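Local coordinates for protein A197 (Sulfolobus turreted icosahedral virus, PDB 2C0N) that adopts the GT-A fold of glycosyltransferases and probably transfers a sugar from an activated donor to an acceptor, at residues L4-S9 against V29-R34; S12-L17 against L60-V65. One frame throughout, in Å; residues are numbered along the deposited sequence.

Interaction 1. Residues L4-S9 against V29-R34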
loop_
_atom_site.group_PDB
_atom_site.type_symbol
_atom_site.label_atom_id
_atom_site.label_comp_id
_atom_site.label_asym_id
_atom_site.label_seq_id
_atom_site.Cartn_x
_atom_site.Cartn_y
_atom_site.Cartn_z
ATOM N N LEU A 4 17.554 -1.289 2.233
ATOM C CA LEU A 4 16.452 -1.900 1.549
ATOM C C LEU A 4 15.542 -2.550 2.589
ATOM O O LEU A 4 15.953 -3.476 3.328
ATOM C CB LEU A 4 16.938 -2.940 0.551
ATOM C CG LEU A 4 15.897 -3.514 -0.410
ATOM C CD1 LEU A 4 15.146 -2.405 -1.111
ATOM C CD2 LEU A 4 16.577 -4.381 -1.407
ATOM N N PHE A 5 14.312 -2.041 2.649
ATOM C CA PHE A 5 13.307 -2.557 3.572
ATOM C C PHE A 5 12.586 -3.781 2.992
ATOM O O PHE A 5 12.103 -3.746 1.889
ATOM C CB PHE A 5 12.276 -1.484 3.915
ATOM C CG PHE A 5 12.771 -0.478 4.893
ATOM C CD1 PHE A 5 13.702 0.474 4.502
ATOM C CD2 PHE A 5 12.337 -0.479 6.200
ATOM C CE1 PHE A 5 14.182 1.398 5.408
ATOM C CE2 PHE A 5 12.811 0.436 7.115
ATOM C CZ PHE A 5 13.737 1.391 6.696
ATOM N N PHE A 6 12.477 -4.837 3.774
ATOM C CA PHE A 6 11.712 -6.004 3.368
ATOM C C PHE A 6 10.570 -6.121 4.345
ATOM O O PHE A 6 10.782 -6.199 5.559
ATOM C CB PHE A 6 12.575 -7.253 3.373
ATOM C CG PHE A 6 13.543 -7.324 2.212
ATOM C CD1 PHE A 6 14.741 -6.662 2.266
ATOM C CD2 PHE A 6 13.208 -8.005 1.057
ATOM C CE1 PHE A 6 15.621 -6.690 1.194
ATOM C CE2 PHE A 6 14.067 -8.044 -0.016
ATOM C CZ PHE A 6 15.262 -7.397 0.045
ATOM N N ILE A 7 9.358 -6.109 3.800
ATOM C CA ILE A 7 8.147 -6.064 4.581
ATOM C C ILE A 7 7.337 -7.346 4.333
ATOM O O ILE A 7 6.694 -7.453 3.305
ATOM C CB ILE A 7 7.332 -4.802 4.215
ATOM C CG1 ILE A 7 8.152 -3.529 4.503
ATOM C CG2 ILE A 7 5.936 -4.877 4.931
ATOM C CD1 ILE A 7 7.680 -2.239 3.757
ATOM N N PRO A 8 7.366 -8.321 5.271
ATOM C CA PRO A 8 6.566 -9.550 5.131
ATOM C C PRO A 8 5.098 -9.179 5.221
ATOM O O PRO A 8 4.714 -8.515 6.181
ATOM C CB PRO A 8 6.983 -10.386 6.349
ATOM C CG PRO A 8 8.177 -9.788 6.863
ATOM C CD PRO A 8 8.221 -8.366 6.460
ATOM N N SER A 9 4.315 -9.491 4.213
ATOM C CA SER A 9 2.880 -9.195 4.300
ATOM C C SER A 9 2.016 -10.417 4.156
ATOM O O SER A 9 2.508 -11.492 3.799
ATOM C CB SER A 9 2.507 -8.159 3.248
ATOM O OG SER A 9 2.214 -8.797 2.058
ATOM N N VAL A 29 10.865 -3.980 -0.643
ATOM C CA VAL A 29 10.198 -5.081 -1.242
ATOM C C VAL A 29 9.133 -5.556 -0.252
ATOM O O VAL A 29 9.438 -5.920 0.886
ATOM C CB VAL A 29 11.132 -6.228 -1.539
ATOM C CG1 VAL A 29 10.364 -7.407 -2.138
ATOM C CG2 VAL A 29 12.237 -5.793 -2.508
ATOM N N ILE A 30 7.891 -5.487 -0.666
ATOM C CA ILE A 30 6.813 -6.019 0.133
ATOM C C ILE A 30 6.598 -7.456 -0.334
ATOM O O ILE A 30 6.358 -7.690 -1.499
ATOM C CB ILE A 30 5.501 -5.252 -0.046
ATOM C CG1 ILE A 30 5.714 -3.768 0.199
ATOM C CG2 ILE A 30 4.489 -5.743 0.982
ATOM C CD1 ILE A 30 4.593 -2.922 -0.246
ATOM N N LEU A 31 6.717 -8.409 0.574
ATOM C CA LEU A 31 6.717 -9.809 0.223
ATOM C C LEU A 31 5.289 -10.311 0.304
ATOM O O LEU A 31 4.618 -10.120 1.336
ATOM C CB LEU A 31 7.615 -10.595 1.182
ATOM C CG LEU A 31 9.078 -10.109 1.139
ATOM C CD1 LEU A 31 9.779 -10.291 2.445
ATOM C CD2 LEU A 31 9.780 -10.801 0.065
ATOM N N SER A 32 4.819 -10.938 -0.776
ATOM C CA SER A 32 3.545 -11.614 -0.803
ATOM C C SER A 32 3.537 -12.803 0.116
ATOM O O SER A 32 4.572 -13.257 0.579
ATOM C CB SER A 32 3.193 -12.072 -2.214
ATOM O OG SER A 32 2.846 -10.933 -2.945
ATOM N N ARG A 33 2.329 -13.282 0.403
ATOM C CA ARG A 33 2.141 -14.272 1.409
ATOM C C ARG A 33 2.830 -15.555 0.965
ATOM O O ARG A 33 2.806 -15.890 -0.204
ATOM C CB ARG A 33 0.643 -14.523 1.596
ATOM C CG ARG A 33 0.345 -15.319 2.790
ATOM C CD ARG A 33 -1.135 -15.362 3.013
ATOM N NE ARG A 33 -1.441 -16.224 4.144
ATOM C CZ ARG A 33 -2.663 -16.563 4.536
ATOM N NH1 ARG A 33 -3.735 -16.120 3.882
ATOM N NH2 ARG A 33 -2.813 -17.380 5.589
ATOM N N ARG A 34 3.477 -16.247 1.881
ATOM C CA ARG A 34 3.997 -17.577 1.574
ATOM C C ARG A 34 3.492 -18.530 2.673
ATOM O O ARG A 34 2.620 -18.180 3.473
ATOM C CB ARG A 34 5.536 -17.578 1.399
ATOM C CG ARG A 34 6.106 -16.743 0.190
ATOM C CD ARG A 34 5.832 -17.362 -1.187
ATOM N NE ARG A 34 6.188 -16.600 -2.409
ATOM C CZ ARG A 34 5.383 -15.772 -3.101
ATOM N NH1 ARG A 34 4.176 -15.473 -2.657
ATOM N NH2 ARG A 34 5.792 -15.181 -4.233
#

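Interaction 2. Residues S12-L17 against L60-V65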
loop_
_atom_site.group_PDB
_atom_site.type_symbol
_atom_site.label_atom_id
_atom_site.label_comp_id
_atom_site.label_asym_id
_atom_site.label_seq_id
_atom_site.Cartn_x
_atom_site.Cartn_y
_atom_site.Cartn_z
ATOM N N SER A 12 -1.645 -7.404 1.806
ATOM C CA SER A 12 -2.050 -6.005 1.806
ATOM C C SER A 12 -1.158 -5.220 2.745
ATOM O O SER A 12 -0.494 -5.814 3.634
ATOM C CB SER A 12 -3.493 -5.865 2.199
ATOM O OG SER A 12 -3.669 -6.176 3.558
ATOM N N VAL A 13 -1.169 -3.893 2.562
ATOM C CA VAL A 13 -0.449 -2.985 3.441
ATOM C C VAL A 13 -1.418 -1.911 3.986
ATOM O O VAL A 13 -2.105 -1.240 3.213
ATOM C CB VAL A 13 0.695 -2.300 2.709
ATOM C CG1 VAL A 13 1.481 -1.396 3.625
ATOM C CG2 VAL A 13 1.660 -3.374 2.164
ATOM N N ARG A 14 -1.445 -1.772 5.303
ATOM C CA ARG A 14 -2.290 -0.781 5.972
ATOM C C ARG A 14 -1.820 0.643 5.610
ATOM O O ARG A 14 -0.621 0.900 5.402
ATOM C CB ARG A 14 -2.351 -1.035 7.507
ATOM C CG ARG A 14 -1.038 -0.924 8.264
ATOM C CD ARG A 14 -1.103 -1.563 9.587
ATOM N NE ARG A 14 -1.096 -3.004 9.395
ATOM C CZ ARG A 14 -1.952 -3.858 9.896
ATOM N NH1 ARG A 14 -2.813 -3.478 10.780
ATOM N NH2 ARG A 14 -1.849 -5.136 9.586
ATOM N N LEU A 15 -2.769 1.573 5.594
ATOM C CA LEU A 15 -2.498 2.942 5.182
ATOM C C LEU A 15 -1.390 3.616 5.961
ATOM O O LEU A 15 -0.550 4.324 5.377
ATOM C CB LEU A 15 -3.785 3.779 5.236
ATOM C CG LEU A 15 -4.463 4.002 3.870
ATOM C CD1 LEU A 15 -4.819 2.706 3.137
ATOM C CD2 LEU A 15 -5.657 4.936 4.034
ATOM N N PRO A 16 -1.418 3.488 7.276
ATOM C CA PRO A 16 -0.328 4.145 8.038
ATOM C C PRO A 16 1.078 3.719 7.606
ATOM O O PRO A 16 1.986 4.553 7.630
ATOM C CB PRO A 16 -0.652 3.763 9.486
ATOM C CG PRO A 16 -2.148 3.498 9.450
ATOM C CD PRO A 16 -2.419 2.871 8.170
ATOM N N LEU A 17 1.279 2.465 7.204
ATOM C CA LEU A 17 2.581 2.041 6.667
ATOM C C LEU A 17 2.850 2.603 5.262
ATOM O O LEU A 17 3.939 3.076 5.001
ATOM C CB LEU A 17 2.775 0.509 6.751
ATOM C CG LEU A 17 4.118 -0.011 6.217
ATOM C CD1 LEU A 17 5.187 0.480 7.030
ATOM C CD2 LEU A 17 4.088 -1.493 6.223
ATOM N N LEU A 60 10.840 -4.932 8.383
ATOM C CA LEU A 60 9.759 -4.170 8.955
ATOM C C LEU A 60 8.489 -4.932 8.737
ATOM O O LEU A 60 8.114 -5.160 7.590
ATOM C CB LEU A 60 9.672 -2.776 8.307
ATOM C CG LEU A 60 8.706 -1.756 8.924
ATOM C CD1 LEU A 60 9.097 -1.429 10.320
ATOM C CD2 LEU A 60 8.710 -0.496 8.071
ATOM N N ASP A 61 7.867 -5.397 9.840
ATOM C CA ASP A 61 6.607 -6.128 9.754
ATOM C C ASP A 61 5.576 -5.156 9.221
ATOM O O ASP A 61 5.658 -3.947 9.461
ATOM C CB ASP A 61 6.177 -6.662 11.111
ATOM C CG ASP A 61 6.907 -7.933 11.510
ATOM O OD1 ASP A 61 7.589 -8.573 10.670
ATOM O OD2 ASP A 61 6.768 -8.283 12.684
ATOM N N GLU A 62 4.632 -5.676 8.451
ATOM C CA GLU A 62 3.618 -4.830 7.817
ATOM C C GLU A 62 2.712 -4.098 8.835
ATOM O O GLU A 62 2.025 -3.141 8.494
ATOM C CB GLU A 62 2.804 -5.662 6.846
ATOM C CG GLU A 62 1.684 -4.925 6.119
ATOM C CD GLU A 62 0.374 -4.880 6.891
ATOM O OE1 GLU A 62 0.172 -5.759 7.768
ATOM O OE2 GLU A 62 -0.454 -3.961 6.648
ATOM N N ASP A 63 2.681 -4.567 10.081
ATOM C CA ASP A 63 1.929 -3.860 11.122
ATOM C C ASP A 63 2.799 -2.999 12.045
ATOM O O ASP A 63 2.345 -2.553 13.081
ATOM C CB ASP A 63 1.052 -4.832 11.940
ATOM C CG ASP A 63 1.796 -6.017 12.484
ATOM O OD1 ASP A 63 3.032 -6.038 12.377
ATOM O OD2 ASP A 63 1.094 -6.962 13.019
ATOM N N VAL A 64 4.044 -2.768 11.658
ATOM C CA VAL A 64 4.943 -1.934 12.435
ATOM C C VAL A 64 5.258 -0.656 11.635
ATOM O O VAL A 64 5.705 -0.730 10.499
ATOM C CB VAL A 64 6.229 -2.726 12.802
ATOM C CG1 VAL A 64 7.251 -1.809 13.479
ATOM C CG2 VAL A 64 5.901 -3.931 13.691
ATOM N N VAL A 65 4.983 0.511 12.225
ATOM C CA VAL A 65 5.118 1.784 11.539
ATOM C C VAL A 65 6.037 2.689 12.319
ATOM O O VAL A 65 5.662 3.202 13.373
ATOM C CB VAL A 65 3.752 2.500 11.341
ATOM C CG1 VAL A 65 3.946 3.823 10.601
ATOM C CG2 VAL A 65 2.822 1.631 10.565
HETATM O O HOH W 1 -3.003 -4.935 5.902
#

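Interaction 1. Residues L4-S9 against V29-R34
The Phe6 ring has Leu31 CD1 at its edge, near the ring plane. Val29 meets the same ring obliquely, with its CB 3.8 Å from Phe6 CD2. Phe6 and Val29 lie side by side and point the same way. Helix 37-50 packs on both residues, with Ala44 on Phe6 and Met47 on Val29. Ile7 and Ile30 lie on the other face of the sheet, where their CG2 methyls are 4.3 Å apart.

The backbones run parallel. Val29 N donates to Phe5 O at 2.8 Å, nearly along the C=O axis. Ile7 N reaches Val29 O at 2.9 Å, in the carbonyl plane. Leu31 N reaches Ile7 O at 2.9 Å, from above the plane of the Ile7 carbonyl. At the end of the ladder Leu31 O takes two donors from one residue. Ser9 N lies 3.0 Å from Leu31 O, in its carbonyl plane, and Ser9 OG comes to Leu31 O from above that plane at 2.8 Å. Ser9 OG also bonds with Gly11 N, just past the strand. Val29 and Ile30 also pair with a strand of the second subunit. The two strands belong to a beta-alpha-beta crossover through helix 15-23, as in the Rossmann-like N-terminal part of a GT-A fold.

Interaction 2. Residues S12-L17 against L60-V65
Leu17 forms the apolar centre. Its CG is anti to the backbone N (chi1 -180°), which sends both methyls toward 60-65. Leu17 CD1 meets Leu60 CD2 tip to tip at 3.8 Å. The other methyl, Leu17 CD2, rests against Glu62 O at 3.5 Å. Val65 adds to this patch. Its CG2 lies 4.0 Å from Leu17 CB and also touches the ring of Pro16, while its CG1 faces Pro16 O. Phe20 of helix 15-23 adds to the patch by touching Leu60 and Val65.

Asp61 to Val64 form a type I turn closed by a hydrogen bond from Val64 N to Asp61 O. The turn follows strand 56-60 and carries the sequence Asp61-Glu62-Asp63. This is consistent with the DXD motif of GT-A glycosyltransferases, which usually helps to hold a metal ion and the sugar nucleotide. No metal is bound at the turn here. Asp61 pairs with Arg41 and Asp63 with Lys92.

At the polar edge the Glu62 side chain bends at chi2 (-86°) and crosses Arg14 obliquely. Arg14 and Glu62 form a salt bridge, gripped side-on through NE and NH2. Arg14 NH2 meets the syn lone pair of Glu62 OE1 at 2.8 Å, almost straight (172°) and in the guanidinium plane. Arg14 NE makes a weak bond to Glu62 OE2 and a longer one, 3.3 Å, to Glu62 O. The backbone N of Arg14, at the N-cap of helix 15-23, donates to Glu62 OE2 at 2.8 Å. Asp63 CB lies over one face of the guanidinium, toward its rim. A water donates to Glu62 OE2 and is hydrogen-bonded with Ser12 OG at 2.7 Å.

The centres of the two interactions are about 10 Å apart. Along the chain their segments alternate: 4-9, 12-17, 29-34, 60-65. Strand 3-8 leads to strand 12-14, and helix 15-23 leads to strand 28-31. Strand 3-8 pairs in parallel with strand 28-31 on one side and with strand 56-60 on the other. The contacts meet directly, with Phe6 O probably hydrogen-bonded to Leu60 N. Interaction 1 is thus part of the parallel sheet, and interaction 2 lies beside it at the C-terminal end of strand 56-60, where the probable DXD turn sits. Both contacts also touch the second subunit, so the dimer interface lies close to this part of the fold.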